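Local coordinates for protein tryptophanyl-tRNA synthetase (Thermus thermophilus, PDB 2EL7) that probably catalyses the ATP-dependent attachment of tryptophan to its cognate tRNA, as a homodimeric class I aminoacyl-tRNA synthetase, at residues S6-S11 / K24-I29; R61-A66 / D297-A302. All coordinates share one frame; numbering follows the deposited sequence.

Contact 1. Residues S6-S11 / K24-I29; sequences SGIQPS and KQWVAI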
loop_
_atom_site.group_PDB
_atom_site.type_symbol
_atom_site.label_atom_id
_atom_site.label_comp_id
_atom_site.label_asym_id
_atom_site.label_seq_id
_atom_site.Cartn_x
_atom_site.Cartn_y
_atom_site.Cartn_z
ATOM N N SER A 6 16.917 -2.439 11.018
ATOM C CA SER A 6 17.037 -3.896 11.063
ATOM C C SER A 6 15.670 -4.547 11.254
ATOM O O SER A 6 14.932 -4.194 12.170
ATOM C CB SER A 6 17.993 -4.322 12.185
ATOM O OG SER A 6 19.270 -3.702 12.035
ATOM N N GLY A 7 15.348 -5.503 10.385
ATOM C CA GLY A 7 14.074 -6.184 10.453
ATOM C C GLY A 7 14.067 -7.414 11.329
ATOM O O GLY A 7 14.920 -8.302 11.187
ATOM N N ILE A 8 13.088 -7.462 12.236
ATOM C CA ILE A 8 12.907 -8.568 13.168
ATOM C C ILE A 8 11.628 -9.334 12.819
ATOM O O ILE A 8 10.537 -8.751 12.742
ATOM C CB ILE A 8 12.793 -8.037 14.609
ATOM C CG1 ILE A 8 14.162 -7.549 15.084
ATOM C CG2 ILE A 8 12.230 -9.125 15.554
ATOM C CD1 ILE A 8 14.129 -7.007 16.500
ATOM N N GLN A 9 11.749 -10.640 12.612
ATOM C CA GLN A 9 10.553 -11.419 12.290
ATOM C C GLN A 9 9.613 -11.494 13.499
ATOM O O GLN A 9 10.063 -11.604 14.644
ATOM C CB GLN A 9 10.950 -12.822 11.812
ATOM C CG GLN A 9 11.720 -12.784 10.509
ATOM C CD GLN A 9 10.992 -11.968 9.453
ATOM O OE1 GLN A 9 9.784 -12.145 9.249
ATOM N NE2 GLN A 9 11.716 -11.064 8.774
ATOM N N PRO A 10 8.293 -11.436 13.256
ATOM C CA PRO A 10 7.290 -11.497 14.324
ATOM C C PRO A 10 7.186 -12.915 14.938
ATOM O O PRO A 10 6.277 -13.692 14.610
ATOM C CB PRO A 10 6.023 -11.066 13.603
ATOM C CG PRO A 10 6.187 -11.704 12.270
ATOM C CD PRO A 10 7.642 -11.414 11.932
ATOM N N SER A 11 8.129 -13.250 15.814
ATOM C CA SER A 11 8.152 -14.575 16.440
ATOM C C SER A 11 8.970 -14.599 17.725
ATOM O O SER A 11 10.011 -13.954 17.815
ATOM C CB SER A 11 8.748 -15.598 15.468
ATOM O OG SER A 11 9.275 -16.712 16.172
ATOM N N LYS A 24 24.082 -10.702 17.893
ATOM C CA LYS A 24 25.343 -10.180 18.383
ATOM C C LYS A 24 25.697 -8.928 17.580
ATOM O O LYS A 24 26.260 -7.976 18.124
ATOM C CB LYS A 24 26.446 -11.234 18.253
ATOM C CG LYS A 24 27.855 -10.663 18.327
ATOM C CD LYS A 24 28.893 -11.764 18.591
ATOM C CE LYS A 24 28.889 -12.213 20.067
ATOM N NZ LYS A 24 27.542 -12.632 20.590
ATOM N N GLN A 25 25.336 -8.912 16.297
ATOM C CA GLN A 25 25.650 -7.762 15.469
ATOM C C GLN A 25 24.711 -6.594 15.748
ATOM O O GLN A 25 25.131 -5.431 15.781
ATOM C CB GLN A 25 25.596 -8.148 13.993
ATOM C CG GLN A 25 26.028 -7.035 13.065
ATOM C CD GLN A 25 25.953 -7.441 11.600
ATOM O OE1 GLN A 25 24.882 -7.799 11.090
ATOM N NE2 GLN A 25 27.099 -7.391 10.910
ATOM N N TRP A 26 23.436 -6.909 15.938
ATOM C CA TRP A 26 22.435 -5.887 16.230
ATOM C C TRP A 26 22.841 -5.153 17.495
ATOM O O TRP A 26 22.710 -3.936 17.591
ATOM C CB TRP A 26 21.053 -6.517 16.451
ATOM C CG TRP A 26 20.448 -7.106 15.232
ATOM C CD1 TRP A 26 20.879 -6.957 13.941
ATOM C CD2 TRP A 26 19.251 -7.896 15.167
ATOM N NE1 TRP A 26 20.022 -7.600 13.081
ATOM C CE2 TRP A 26 19.013 -8.183 13.805
ATOM C CE3 TRP A 26 18.356 -8.387 16.129
ATOM C CZ2 TRP A 26 17.918 -8.938 13.378
ATOM C CZ3 TRP A 26 17.268 -9.138 15.704
ATOM C CH2 TRP A 26 17.058 -9.406 14.337
ATOM N N VAL A 27 23.313 -5.920 18.475
ATOM C CA VAL A 27 23.761 -5.361 19.747
ATOM C C VAL A 27 24.920 -4.392 19.499
ATOM O O VAL A 27 24.955 -3.292 20.072
ATOM C CB VAL A 27 24.201 -6.499 20.722
ATOM C CG1 VAL A 27 24.815 -5.912 21.962
ATOM C CG2 VAL A 27 22.990 -7.345 21.123
ATOM N N ALA A 28 25.860 -4.789 18.635
ATOM C CA ALA A 28 27.005 -3.918 18.325
ATOM C C ALA A 28 26.542 -2.627 17.664
ATOM O O ALA A 28 27.047 -1.553 17.980
ATOM C CB ALA A 28 28.056 -4.645 17.411
ATOM N N ILE A 29 25.571 -2.725 16.757
ATOM C CA ILE A 29 25.054 -1.547 16.069
ATOM C C ILE A 29 24.388 -0.595 17.048
ATOM O O ILE A 29 24.499 0.623 16.917
ATOM C CB ILE A 29 24.080 -1.956 14.984
ATOM C CG1 ILE A 29 24.865 -2.661 13.865
ATOM C CG2 ILE A 29 23.315 -0.728 14.468
ATOM C CD1 ILE A 29 24.023 -3.647 13.051
#
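Strand 4-8, through Ser6 to Ile8, and helix 16-33, through Trp26, run at 136° to one another, and their short axes come no nearer than 11.1 Å; this is the first strand and crossover helix of the beta-alpha-beta unit that opens the class I Rossmann fold. Trp26 spans the gap, and Ser6, Gly7 and Ile8 all meet its indole. A large, flat side chain such as tryptophan suits this spacing. With CG beside the backbone N (chi1 -69°), the ring system is sent from the helix toward the strand.

Ser6 directs its CB over one face of the five-membered ring, 4.3 Å from that ring's centroid and 24° off the normal, a CH-pi contact offset toward the rim. A small residue leaves room for the indole there, and Phe39 of the neighbouring strand adds an edge-to-face contact with the indole. At Gly7 it is the backbone that approaches, O lying 3.8 Å from Trp26 CZ2. Just beyond the strand, Gln9, Pro10 and Ser11 belong to the predicted ATP site, and the last two begin the HIGH motif. Pro10 centres an inverse gamma turn.

Ile8 meets the far, six-membered end of the indole obliquely. Its beta-branched chain suits a strand, and its CG1 lies equally near two ring carbons, 3.5 Å from both CH2 and CZ3 of Trp26.

Contact 2. Residues R61-A66 / D297-A302; sequences RTFEAA and DYVMDA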
loop_
_atom_site.group_PDB
_atom_site.type_symbol
_atom_site.label_atom_id
_atom_site.label_comp_id
_atom_site.label_asym_id
_atom_site.label_seq_id
_atom_site.Cartn_x
_atom_site.Cartn_y
_atom_site.Cartn_z
ATOM N N ARG A 61 2.524 -13.150 19.218
ATOM C CA ARG A 61 3.831 -13.463 18.642
ATOM C C ARG A 61 4.651 -12.191 18.422
ATOM O O ARG A 61 5.877 -12.209 18.533
ATOM C CB ARG A 61 3.693 -14.214 17.312
ATOM C CG ARG A 61 3.620 -15.725 17.462
ATOM C CD ARG A 61 2.799 -16.336 16.361
ATOM N NE ARG A 61 3.290 -15.970 15.043
ATOM C CZ ARG A 61 2.499 -15.783 13.990
ATOM N NH1 ARG A 61 1.182 -15.927 14.124
ATOM N NH2 ARG A 61 3.018 -15.462 12.807
ATOM N N THR A 62 3.973 -11.089 18.128
ATOM C CA THR A 62 4.673 -9.841 17.899
ATOM C C THR A 62 5.223 -9.309 19.197
ATOM O O THR A 62 6.342 -8.793 19.242
ATOM C CB THR A 62 3.745 -8.806 17.290
ATOM O OG1 THR A 62 3.321 -9.261 15.998
ATOM C CG2 THR A 62 4.430 -7.450 17.186
ATOM N N PHE A 63 4.438 -9.463 20.262
ATOM C CA PHE A 63 4.841 -8.983 21.576
ATOM C C PHE A 63 5.998 -9.818 22.125
ATOM O O PHE A 63 6.893 -9.280 22.781
ATOM C CB PHE A 63 3.644 -9.035 22.535
ATOM C CG PHE A 63 4.017 -8.845 23.972
ATOM C CD1 PHE A 63 4.186 -7.578 24.492
ATOM C CD2 PHE A 63 4.288 -9.950 24.779
ATOM C CE1 PHE A 63 4.628 -7.410 25.795
ATOM C CE2 PHE A 63 4.728 -9.793 26.075
ATOM C CZ PHE A 63 4.901 -8.516 26.584
ATOM N N GLU A 64 5.966 -11.133 21.872
ATOM C CA GLU A 64 7.022 -12.033 22.334
ATOM C C GLU A 64 8.301 -11.749 21.563
ATOM O O GLU A 64 9.381 -11.864 22.116
ATOM C CB GLU A 64 6.614 -13.505 22.162
ATOM C CG GLU A 64 5.583 -13.990 23.172
ATOM C CD GLU A 64 5.070 -15.408 22.888
ATOM O OE1 GLU A 64 5.413 -15.979 21.824
ATOM O OE2 GLU A 64 4.310 -15.953 23.730
ATOM N N ALA A 65 8.172 -11.384 20.286
ATOM C CA ALA A 65 9.326 -11.042 19.451
ATOM C C ALA A 65 10.089 -9.911 20.122
ATOM O O ALA A 65 11.317 -9.923 20.187
ATOM C CB ALA A 65 8.878 -10.602 18.057
ATOM N N ALA A 66 9.358 -8.923 20.619
ATOM C CA ALA A 66 9.995 -7.810 21.296
ATOM C C ALA A 66 10.613 -8.279 22.604
ATOM O O ALA A 66 11.763 -7.968 22.914
ATOM C CB ALA A 66 8.978 -6.691 21.575
ATOM N N ASP A 297 4.671 -4.310 30.864
ATOM C CA ASP A 297 4.475 -2.877 30.604
ATOM C C ASP A 297 5.779 -2.288 30.070
ATOM O O ASP A 297 5.769 -1.371 29.257
ATOM C CB ASP A 297 4.094 -2.111 31.872
ATOM C CG ASP A 297 2.663 -2.362 32.319
ATOM O OD1 ASP A 297 1.939 -3.156 31.678
ATOM O OD2 ASP A 297 2.266 -1.749 33.337
ATOM N N TYR A 298 6.905 -2.811 30.546
ATOM C CA TYR A 298 8.209 -2.336 30.094
ATOM C C TYR A 298 8.339 -2.556 28.582
ATOM O O TYR A 298 8.828 -1.695 27.867
ATOM C CB TYR A 298 9.334 -3.102 30.797
ATOM C CG TYR A 298 10.712 -2.596 30.452
ATOM C CD1 TYR A 298 11.190 -1.400 30.987
ATOM C CD2 TYR A 298 11.498 -3.262 29.516
ATOM C CE1 TYR A 298 12.419 -0.869 30.581
ATOM C CE2 TYR A 298 12.722 -2.750 29.101
ATOM C CZ TYR A 298 13.183 -1.550 29.633
ATOM O OH TYR A 298 14.406 -1.038 29.211
ATOM N N VAL A 299 7.900 -3.716 28.102
ATOM C CA VAL A 299 8.016 -4.019 26.690
ATOM C C VAL A 299 7.095 -3.154 25.875
ATOM O O VAL A 299 7.518 -2.562 24.886
ATOM C CB VAL A 299 7.703 -5.484 26.432
ATOM C CG1 VAL A 299 7.804 -5.797 24.937
ATOM C CG2 VAL A 299 8.655 -6.344 27.264
ATOM N N MET A 300 5.836 -3.067 26.295
ATOM C CA MET A 300 4.871 -2.254 25.569
ATOM C C MET A 300 5.236 -0.769 25.553
ATOM O O MET A 300 4.967 -0.078 24.571
ATOM C CB MET A 300 3.465 -2.451 26.136
ATOM C CG MET A 300 2.899 -3.864 25.901
ATOM S SD MET A 300 2.748 -4.313 24.143
ATOM C CE MET A 300 2.032 -2.825 23.503
ATOM N N ASP A 301 5.867 -0.295 26.624
ATOM C CA ASP A 301 6.269 1.102 26.740
ATOM C C ASP A 301 7.492 1.374 25.849
ATOM O O ASP A 301 7.610 2.457 25.257
ATOM C CB ASP A 301 6.574 1.434 28.208
ATOM C CG ASP A 301 6.822 2.923 28.444
ATOM O OD1 ASP A 301 7.984 3.337 28.539
ATOM O OD2 ASP A 301 5.847 3.689 28.532
ATOM N N ALA A 302 8.397 0.400 25.761
ATOM C CA ALA A 302 9.550 0.541 24.899
ATOM C C ALA A 302 9.043 0.605 23.439
ATOM O O ALA A 302 9.557 1.382 22.619
ATOM C CB ALA A 302 10.489 -0.634 25.079
#
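The Phe63 ring meets two neighbours on helix 296-324 in different ways: Met300 brings its sulfur to the ring edge, while Val299 approaches obliquely. Met300 SD lies near the ring plane, 3.6 Å from Phe63 CD1 and 75° off the ring normal as seen from the centroid, a Met-aromatic contact. The methionine chain bends at chi2 and again at chi3, and crosses the phenylalanine side chain at about a right angle. A flexible, unbranched thioether suits this curled path.

Val299 sets CG1 3.7 Å from Phe63 CE1, and the same methyl group lies 3.7 Å from Ala66 CB. One valine branch thus touches both residues, which stand three positions apart on helix 55-72. Ala66 is short enough to let the backbones approach, its CA lying 6.9 Å from that of Val299. The Phe63 ring reaches across because CG is anti to the backbone N (chi1 168°). Replacing Phe63 by an alanine is likely to open a gap beside Val299 and leave the Met300 sulfur without its aromatic partner.

Leu329 of the second subunit also packs on Met300, and Leu292 of helix 267-294 on Val299. With short axes 10.2 Å apart at 93°, this is apolar helix-helix packing at nearly a right angle, joining a helix beside the nucleotide-binding sheet to the long C-terminal helix.

In the fold
From the N terminus, strand 4-8 leads through the HIGH region into helix 16-33, and contact 1 closes this short loop of 12 residues. The chain then adds strand 37-41, between strands 4-8 and 80-83 in the parallel sheet, before reaching helix 55-72. Contact 2 opens there and closes 230 residues later, when helix 296-324 returns to the catalytic fold. The two loops follow in series, neither enclosing nor crossing the other. Their centres lie 14 Å apart, yet the segments meet directly: Ala65 CB packs 3.5 Å from Ser11 O. Helix 55-72 therefore touches the predicted ATP-binding loop as well as the C-terminal helical part.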